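Local coordinates for CRISPR-associated protein, Cse1 family (Acidimicrobium ferrooxidans, PDB 4H3T) that probably serves as the large Cse1 subunit of a type I-E CRISPR Cascade complex, which takes part in RNA-guided recognition of invading DNA, at residues A[240-245]-A[259-264]; A[347-352]-A[389-394]. The protein carries 1 engineered substitution. All coordinates share one frame; numbering follows the deposited sequence.

Overall arrangement
Interaction 1 joins a loop to the start of a strand, interaction 2 the ends of two helices. Interaction 1 is a surface contact, its centre about 24 Å from that of the chain, where the loop 240-245 meets strand 263-272 and a single buried arginine collects backbone carbonyls. Interaction 2, its centre about 20 Å from that of the chain and partly buried, brings helix 344-350 beside the short helix 388-391 and its exit; there an acidic side chain receives N-H groups while a small apolar pair packs beside it. The charge roles are thus reversed, a cation among acceptors against an anion among donors. The two share no element, and their centres stand about 37 Å apart.

Interaction 1 (A[240-245]-A[259-264])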
ATOM      1  N   ASP A 240     -19.998  14.007  16.158  1.00 49.64           N
ATOM      2  CA  ASP A 240     -19.680  14.584  17.452  1.00 51.01           C
ATOM      3  C   ASP A 240     -18.214  14.278  17.810  1.00 52.07           C
ATOM      4  O   ASP A 240     -17.748  13.151  17.551  1.00 52.53           O
ATOM      5  CB  ASP A 240     -20.543  13.989  18.550  1.00 54.54           C
ATOM      6  CG  ASP A 240     -22.008  14.352  18.489  1.00 69.60           C
ATOM      7  OD1 ASP A 240     -22.340  15.370  17.841  1.00 70.05           O
ATOM      8  OD2 ASP A 240     -22.816  13.599  19.051  1.00 74.61           O
ATOM      9  N   PRO A 241     -17.513  15.250  18.376  1.00 46.65           N
ATOM     10  CA  PRO A 241     -16.137  14.995  18.789  1.00 46.73           C
ATOM     11  C   PRO A 241     -16.080  13.850  19.797  1.00 49.56           C
ATOM     12  O   PRO A 241     -16.988  13.687  20.611  1.00 48.23           O
ATOM     13  CB  PRO A 241     -15.688  16.325  19.440  1.00 48.85           C
ATOM     14  CG  PRO A 241     -16.937  17.084  19.662  1.00 56.72           C
ATOM     15  CD  PRO A 241     -17.951  16.619  18.724  1.00 52.09           C
ATOM     16  N   LEU A 242     -14.983  13.126  19.788  1.00 45.47           N
ATOM     17  CA  LEU A 242     -14.790  11.983  20.676  1.00 44.80           C
ATOM     18  C   LEU A 242     -14.095  12.362  22.013  1.00 49.67           C
ATOM     19  O   LEU A 242     -13.625  13.472  22.216  1.00 50.84           O
ATOM     20  CB  LEU A 242     -13.996  10.922  19.915  1.00 42.45           C
ATOM     21  CG  LEU A 242     -14.696  10.441  18.627  1.00 46.81           C
ATOM     22  CD1 LEU A 242     -13.907   9.412  17.897  1.00 48.14           C
ATOM     23  CD2 LEU A 242     -16.085   9.871  18.911  1.00 53.34           C
ATOM     24  N   GLY A 243     -14.190  11.454  22.954  1.00 46.57           N
ATOM     25  CA  GLY A 243     -13.626  11.596  24.281  1.00 45.72           C
ATOM     26  C   GLY A 243     -12.560  10.523  24.494  1.00 49.87           C
ATOM     27  O   GLY A 243     -12.190   9.827  23.550  1.00 48.14           O
ATOM     28  N   PRO A 244     -12.145  10.303  25.763  1.00 46.57           N
ATOM     29  CA  PRO A 244     -11.151   9.252  26.063  1.00 44.96           C
ATOM     30  C   PRO A 244     -11.638   7.803  25.935  1.00 49.06           C
ATOM     31  O   PRO A 244     -10.811   6.910  25.849  1.00 49.34           O
ATOM     32  CB  PRO A 244     -10.748   9.549  27.504  1.00 47.29           C
ATOM     33  CG  PRO A 244     -11.905  10.288  28.087  1.00 53.68           C
ATOM     34  CD  PRO A 244     -12.541  11.053  26.969  1.00 48.22           C
ATOM     35  N   THR A 245     -12.955   7.564  25.869  1.00 46.73           N
ATOM     36  CA  THR A 245     -13.524   6.226  25.763  1.00 47.02           C
ATOM     37  C   THR A 245     -13.417   5.774  24.304  1.00 49.98           C
ATOM     38  O   THR A 245     -13.361   6.610  23.391  1.00 47.01           O
ATOM     39  CB  THR A 245     -14.937   6.216  26.279  1.00 55.04           C
ATOM     40  OG1 THR A 245     -15.689   7.090  25.457  1.00 54.51           O
ATOM     41  CG2 THR A 245     -15.022   6.662  27.735  1.00 50.12           C
ATOM     42  N   THR A 259     -11.787   8.088   7.635  1.00 41.38           N
ATOM     43  CA  THR A 259     -11.410   9.089   8.609  1.00 39.21           C
ATOM     44  C   THR A 259     -11.442   8.515  10.019  1.00 41.86           C
ATOM     45  O   THR A 259     -11.596   9.252  10.984  1.00 37.77           O
ATOM     46  CB  THR A 259     -12.373  10.259   8.466  1.00 37.67           C
ATOM     47  OG1 THR A 259     -13.726   9.847   8.761  1.00 40.24           O
ATOM     48  CG2 THR A 259     -12.307  10.884   7.095  1.00 36.50           C
ATOM     49  N   TRP A 260     -11.262   7.201  10.140  1.00 37.91           N
ATOM     50  CA  TRP A 260     -11.446   6.493  11.395  1.00 36.17           C
ATOM     51  C   TRP A 260     -10.558   7.019  12.500  1.00 39.22           C
ATOM     52  O   TRP A 260      -9.345   7.108  12.321  1.00 37.95           O
ATOM     53  CB  TRP A 260     -11.153   4.983  11.178  1.00 35.84           C
ATOM     54  CG  TRP A 260     -11.677   4.102  12.252  1.00 37.16           C
ATOM     55  CD1 TRP A 260     -10.962   3.472  13.224  1.00 39.40           C
ATOM     56  CD2 TRP A 260     -13.034   3.692  12.416  1.00 38.36           C
ATOM     57  NE1 TRP A 260     -11.789   2.669  13.968  1.00 41.66           N
ATOM     58  CE2 TRP A 260     -13.070   2.780  13.491  1.00 43.53           C
ATOM     59  CE3 TRP A 260     -14.209   3.920  11.698  1.00 41.63           C
ATOM     60  CZ2 TRP A 260     -14.228   2.085  13.838  1.00 45.10           C
ATOM     61  CZ3 TRP A 260     -15.350   3.222  12.039  1.00 43.88           C
ATOM     62  CH2 TRP A 260     -15.361   2.342  13.120  1.00 44.38           C
ATOM     63  N   GLN A 261     -11.154   7.345  13.622  1.00 36.40           N
ATOM     64  CA  GLN A 261     -10.423   7.735  14.818  1.00 38.41           C
ATOM     65  C   GLN A 261      -9.973   6.482  15.529  1.00 39.80           C
ATOM     66  O   GLN A 261     -10.470   6.122  16.615  1.00 38.43           O
ATOM     67  CB  GLN A 261     -11.288   8.660  15.692  1.00 40.43           C
ATOM     68  CG  GLN A 261     -11.807   9.880  14.936  1.00 38.66           C
ATOM     69  CD  GLN A 261     -10.700  10.805  14.518  1.00 40.52           C
ATOM     70  OE1 GLN A 261     -10.183  11.572  15.310  1.00 38.75           O
ATOM     71  NE2 GLN A 261     -10.279  10.698  13.290  1.00 37.30           N
ATOM     72  N   GLY A 262      -8.880   5.920  15.005  1.00 37.14           N
ATOM     73  CA  GLY A 262      -8.255   4.725  15.565  1.00 36.33           C
ATOM     74  C   GLY A 262      -7.437   4.987  16.808  1.00 40.37           C
ATOM     75  O   GLY A 262      -7.059   4.051  17.511  1.00 37.89           O
ATOM     76  N   ARG A 263      -7.125   6.258  17.064  1.00 36.83           N
ATOM     77  CA  ARG A 263      -6.403   6.706  18.249  1.00 37.16           C
ATOM     78  C   ARG A 263      -7.182   7.871  18.911  1.00 40.17           C
ATOM     79  O   ARG A 263      -8.256   8.266  18.442  1.00 36.78           O
ATOM     80  CB  ARG A 263      -4.950   7.123  17.868  1.00 36.87           C
ATOM     81  CG  ARG A 263      -4.085   5.951  17.291  1.00 34.13           C
ATOM     82  CD  ARG A 263      -3.723   5.031  18.381  1.00 40.82           C
ATOM     83  NE  ARG A 263      -2.900   3.881  17.961  1.00 39.61           N
ATOM     84  CZ  ARG A 263      -3.350   2.692  17.558  1.00 42.73           C
ATOM     85  NH1 ARG A 263      -4.649   2.479  17.404  1.00 38.37           N
ATOM     86  NH2 ARG A 263      -2.504   1.716  17.298  1.00 39.53           N
ATOM     87  N   ARG A 264      -6.719   8.246  20.084  1.00 38.41           N
ATOM     88  CA  ARG A 264      -7.127   9.409  20.835  1.00 38.79           C
ATOM     89  C   ARG A 264      -5.854  10.235  21.025  1.00 41.12           C
ATOM     90  O   ARG A 264      -4.896   9.809  21.710  1.00 40.51           O
ATOM     91  CB  ARG A 264      -7.801   9.063  22.157  1.00 39.70           C
ATOM     92  CG  ARG A 264      -9.133   8.351  21.985  1.00 40.35           C
ATOM     93  CD  ARG A 264     -10.187   9.147  21.213  1.00 43.69           C
ATOM     94  NE  ARG A 264     -11.441   8.400  21.185  1.00 41.60           N
ATOM     95  CZ  ARG A 264     -11.833   7.559  20.253  1.00 45.89           C
ATOM     96  NH1 ARG A 264     -11.141   7.429  19.135  1.00 43.21           N
ATOM     97  NH2 ARG A 264     -12.991   6.910  20.381  1.00 46.11           N
TER
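The guanidinium of R264 is the tight part of this contact, and L242 forms its looser, outer side. Bent at chi2 (-60°), R264 carries its charged end to the loop 240-245, where NE donates to G243 O at 2.9 Å. That oxygen lies in the guanidinium plane, and NE lies nearly along the C=O axis (174°), though the N-H...O angle is only 136°. NH2 reaches T245 O at 3.0 Å in a weak bond and forms a salt bridge with D287 on strand 275-289. The far edge is gripped from its own segment: NH1 gives to Q261 O at 2.9 Å and to R263 O at 3.1 Å, each from above the carbonyl plane.

L242, exposed to solvent, crosses the arginine at about a right angle and sets CD1 3.4 Å above one guanidinium face, toward its rim. The same methyl touches Q261 CB at 3.5 Å, while L242 N hydrogen-bonds a glycerol, probably from the crystallisation liquor.

Four backbone carbonyls and one carboxylate thus surround a buried cation. Its charge is probably balanced by D287; the loop supplies main-chain oxygens, so the polar half is independent of its side chains, whereas the apolar half rests on L242.

Interaction 2 (A[347-352]-A[389-394]); sequences SFVEGL and AVLNQE
The carboxylate of E350 has L391 O over one face, almost directly above CD at 3.2 Å, and the amide of Q393 at its edge. Q393 NE2 donates to the syn lone pair of OE1 at 3.0 Å, with an N-H...O angle of 154°; a weak second bond from the same nitrogen goes to OE2. OE1 lies near the amide plane of Q393, but the carboxylate and amide planes are turned 64° apart. Q393 N adds another weak bond to OE2, 3.4 Å long, from above the face that L391 O also covers.

With CG anti to the backbone N (chi1 172°) and the chain extended beyond it, E350 runs alongside the end of helix 388-391. L391 O and E350 OE1 are both acceptors and sit 3.4 Å apart; R342 NH1 probably eases their repulsion, since it makes a salt bridge to OE1 and a hydrogen bond to L391 O. On the inner side, V349 CG1 meets L391 CD1 at 4.0 Å, and L334 of helix 330-334 also packs on L391. An alanine at E350 would remove the carboxylate and would probably leave Q393 less firmly held and R342 without this salt bridge.

A carboxylate on the last turn of helix 344-350 receives N-H groups from the chain leaving helix 388-391. The helices precede and follow strands 359-370 and 375-387 in the chain, and the contact probably helps to hold the path, where N392 also bonds D395, to helix 397-415 of the C-terminal helical bundle familiar from Cse1 proteins.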
ATOM      1  N   SER A 347     -11.993  -3.833  -9.401  1.00 44.40           N
ATOM      2  CA  SER A 347     -13.220  -4.270 -10.096  1.00 45.95           C
ATOM      3  C   SER A 347     -13.919  -3.056 -10.661  1.00 49.66           C
ATOM      4  O   SER A 347     -14.403  -3.110 -11.759  1.00 47.33           O
ATOM      5  CB  SER A 347     -14.154  -4.971  -9.126  1.00 48.75           C
ATOM      6  OG  SER A 347     -13.595  -6.119  -8.525  1.00 52.59           O
ATOM      7  N   PHE A 348     -13.895  -1.903  -9.945  1.00 43.71           N
ATOM      8  CA  PHE A 348     -14.487  -0.715 -10.528  1.00 44.25           C
ATOM      9  C   PHE A 348     -13.700  -0.266 -11.787  1.00 49.36           C
ATOM     10  O   PHE A 348     -14.281  -0.064 -12.848  1.00 45.41           O
ATOM     11  CB  PHE A 348     -14.516   0.426  -9.499  1.00 44.57           C
ATOM     12  CG  PHE A 348     -14.992   1.708 -10.095  1.00 45.52           C
ATOM     13  CD1 PHE A 348     -16.247   1.790 -10.690  1.00 47.79           C
ATOM     14  CD2 PHE A 348     -14.193   2.846 -10.070  1.00 44.37           C
ATOM     15  CE1 PHE A 348     -16.710   2.989 -11.216  1.00 50.13           C
ATOM     16  CE2 PHE A 348     -14.629   4.033 -10.661  1.00 47.72           C
ATOM     17  CZ  PHE A 348     -15.895   4.100 -11.220  1.00 48.31           C
ATOM     18  N   VAL A 349     -12.363  -0.117 -11.647  1.00 45.58           N
ATOM     19  CA  VAL A 349     -11.489   0.374 -12.734  1.00 46.65           C
ATOM     20  C   VAL A 349     -11.556  -0.581 -13.989  1.00 51.25           C
ATOM     21  O   VAL A 349     -11.379  -0.132 -15.123  1.00 49.14           O
ATOM     22  CB  VAL A 349     -10.010   0.581 -12.250  1.00 51.84           C
ATOM     23  CG1 VAL A 349      -9.060   0.883 -13.423  1.00 53.79           C
ATOM     24  CG2 VAL A 349      -9.948   1.730 -11.273  1.00 51.94           C
ATOM     25  N   GLU A 350     -11.693  -1.874 -13.746  1.00 50.27           N
ATOM     26  CA  GLU A 350     -11.783  -2.916 -14.772  1.00 51.45           C
ATOM     27  C   GLU A 350     -12.867  -2.556 -15.805  1.00 59.99           C
ATOM     28  O   GLU A 350     -12.673  -2.825 -16.982  1.00 60.11           O
ATOM     29  CB  GLU A 350     -12.055  -4.262 -14.058  1.00 52.51           C
ATOM     30  CG  GLU A 350     -12.374  -5.488 -14.870  1.00 62.21           C
ATOM     31  CD  GLU A 350     -12.718  -6.711 -14.029  1.00 69.38           C
ATOM     32  OE1 GLU A 350     -12.358  -6.775 -12.822  1.00 60.08           O
ATOM     33  OE2 GLU A 350     -13.344  -7.630 -14.607  1.00 71.65           O
ATOM     34  N   GLY A 351     -13.969  -1.918 -15.378  1.00 58.07           N
ATOM     35  CA  GLY A 351     -15.023  -1.515 -16.293  1.00 58.32           C
ATOM     36  C   GLY A 351     -14.884  -0.154 -16.957  1.00 61.28           C
ATOM     37  O   GLY A 351     -15.861   0.292 -17.550  1.00 62.32           O
ATOM     38  N   LEU A 352     -13.712   0.520 -16.903  1.00 56.41           N
ATOM     39  CA  LEU A 352     -13.540   1.893 -17.447  1.00 56.34           C
ATOM     40  C   LEU A 352     -12.777   2.055 -18.794  1.00 61.63           C
ATOM     41  O   LEU A 352     -12.463   3.187 -19.187  1.00 62.85           O
ATOM     42  CB  LEU A 352     -12.804   2.773 -16.388  1.00 53.89           C
ATOM     43  CG  LEU A 352     -13.454   2.843 -15.019  1.00 55.59           C
ATOM     44  CD1 LEU A 352     -12.679   3.751 -14.080  1.00 55.77           C
ATOM     45  CD2 LEU A 352     -14.907   3.263 -15.118  1.00 55.76           C
ATOM     46  N   ALA A 389      -6.326  -3.766 -19.525  1.00 46.52           N
ATOM     47  CA  ALA A 389      -6.455  -5.096 -20.189  1.00 48.45           C
ATOM     48  C   ALA A 389      -6.090  -6.264 -19.256  1.00 50.61           C
ATOM     49  O   ALA A 389      -6.726  -7.300 -19.337  1.00 49.20           O
ATOM     50  CB  ALA A 389      -5.564  -5.141 -21.412  1.00 50.47           C
ATOM     51  N   VAL A 390      -5.135  -6.084 -18.338  1.00 48.48           N
ATOM     52  CA  VAL A 390      -4.684  -7.128 -17.412  1.00 47.07           C
ATOM     53  C   VAL A 390      -5.711  -7.330 -16.277  1.00 49.88           C
ATOM     54  O   VAL A 390      -5.825  -8.429 -15.712  1.00 49.06           O
ATOM     55  CB  VAL A 390      -3.263  -6.792 -16.921  1.00 51.13           C
ATOM     56  CG1 VAL A 390      -2.840  -7.632 -15.714  1.00 52.04           C
ATOM     57  CG2 VAL A 390      -2.265  -6.934 -18.070  1.00 49.86           C
ATOM     58  N   LEU A 391      -6.478  -6.293 -15.981  1.00 45.98           N
ATOM     59  CA  LEU A 391      -7.573  -6.337 -14.987  1.00 47.64           C
ATOM     60  C   LEU A 391      -8.800  -7.032 -15.544  1.00 54.46           C
ATOM     61  O   LEU A 391      -9.671  -7.441 -14.769  1.00 52.70           O
ATOM     62  CB  LEU A 391      -7.975  -4.947 -14.501  1.00 47.61           C
ATOM     63  CG  LEU A 391      -6.912  -4.131 -13.905  1.00 50.92           C
ATOM     64  CD1 LEU A 391      -7.470  -2.780 -13.415  1.00 51.01           C
ATOM     65  CD2 LEU A 391      -6.238  -4.887 -12.736  1.00 50.97           C
ATOM     66  N   ASN A 392      -8.876  -7.188 -16.884  1.00 55.58           N
ATOM     67  CA  ASN A 392     -10.023  -7.828 -17.582  1.00 54.35           C
ATOM     68  C   ASN A 392     -10.203  -9.293 -17.220  1.00 62.13           C
ATOM     69  O   ASN A 392      -9.357 -10.151 -17.519  1.00 67.44           O
ATOM     70  CB  ASN A 392      -9.835  -7.690 -19.088  1.00 58.65           C
ATOM     71  CG  ASN A 392     -11.049  -7.994 -19.948  1.00 80.76           C
ATOM     72  OD1 ASN A 392     -11.965  -8.740 -19.569  1.00 61.14           O
ATOM     73  ND2 ASN A 392     -11.001  -7.557 -21.198  1.00 77.14           N
ATOM     74  N   GLN A 393     -11.313  -9.588 -16.575  1.00 58.50           N
ATOM     75  CA  GLN A 393     -11.672 -10.950 -16.174  1.00 60.96           C
ATOM     76  C   GLN A 393     -12.586 -11.665 -17.207  1.00 69.51           C
ATOM     77  O   GLN A 393     -12.635 -12.905 -17.220  1.00 70.06           O
ATOM     78  CB  GLN A 393     -12.343 -10.918 -14.801  1.00 61.58           C
ATOM     79  CG  GLN A 393     -11.300 -10.563 -13.743  1.00 62.56           C
ATOM     80  CD  GLN A 393     -11.879 -10.670 -12.392  1.00 64.19           C
ATOM     81  OE1 GLN A 393     -11.843 -11.710 -11.763  1.00 80.27           O
ATOM     82  NE2 GLN A 393     -12.608  -9.697 -12.025  1.00 57.42           N
ATOM     83  N   GLU A 394     -13.230 -10.878 -18.076  1.00 69.75           N
ATOM     84  CA  GLU A 394     -14.095 -11.335 -19.190  1.00 73.58           C
ATOM     85  C   GLU A 394     -13.229 -12.103 -20.213  1.00 75.59           C
ATOM     86  O   GLU A 394     -13.532 -13.256 -20.523  1.00 75.80           O
ATOM     87  CB  GLU A 394     -14.792 -10.116 -19.854  1.00 75.87           C
ATOM     88  CG  GLU A 394     -16.304 -10.249 -19.960  1.00 99.51           C
ATOM     89  CD  GLU A 394     -16.906  -9.461 -21.106  1.00130.36           C
ATOM     90  OE1 GLU A 394     -16.890  -8.210 -21.036  1.00126.38           O
ATOM     91  OE2 GLU A 394     -17.370 -10.093 -22.085  1.00128.01           O
TER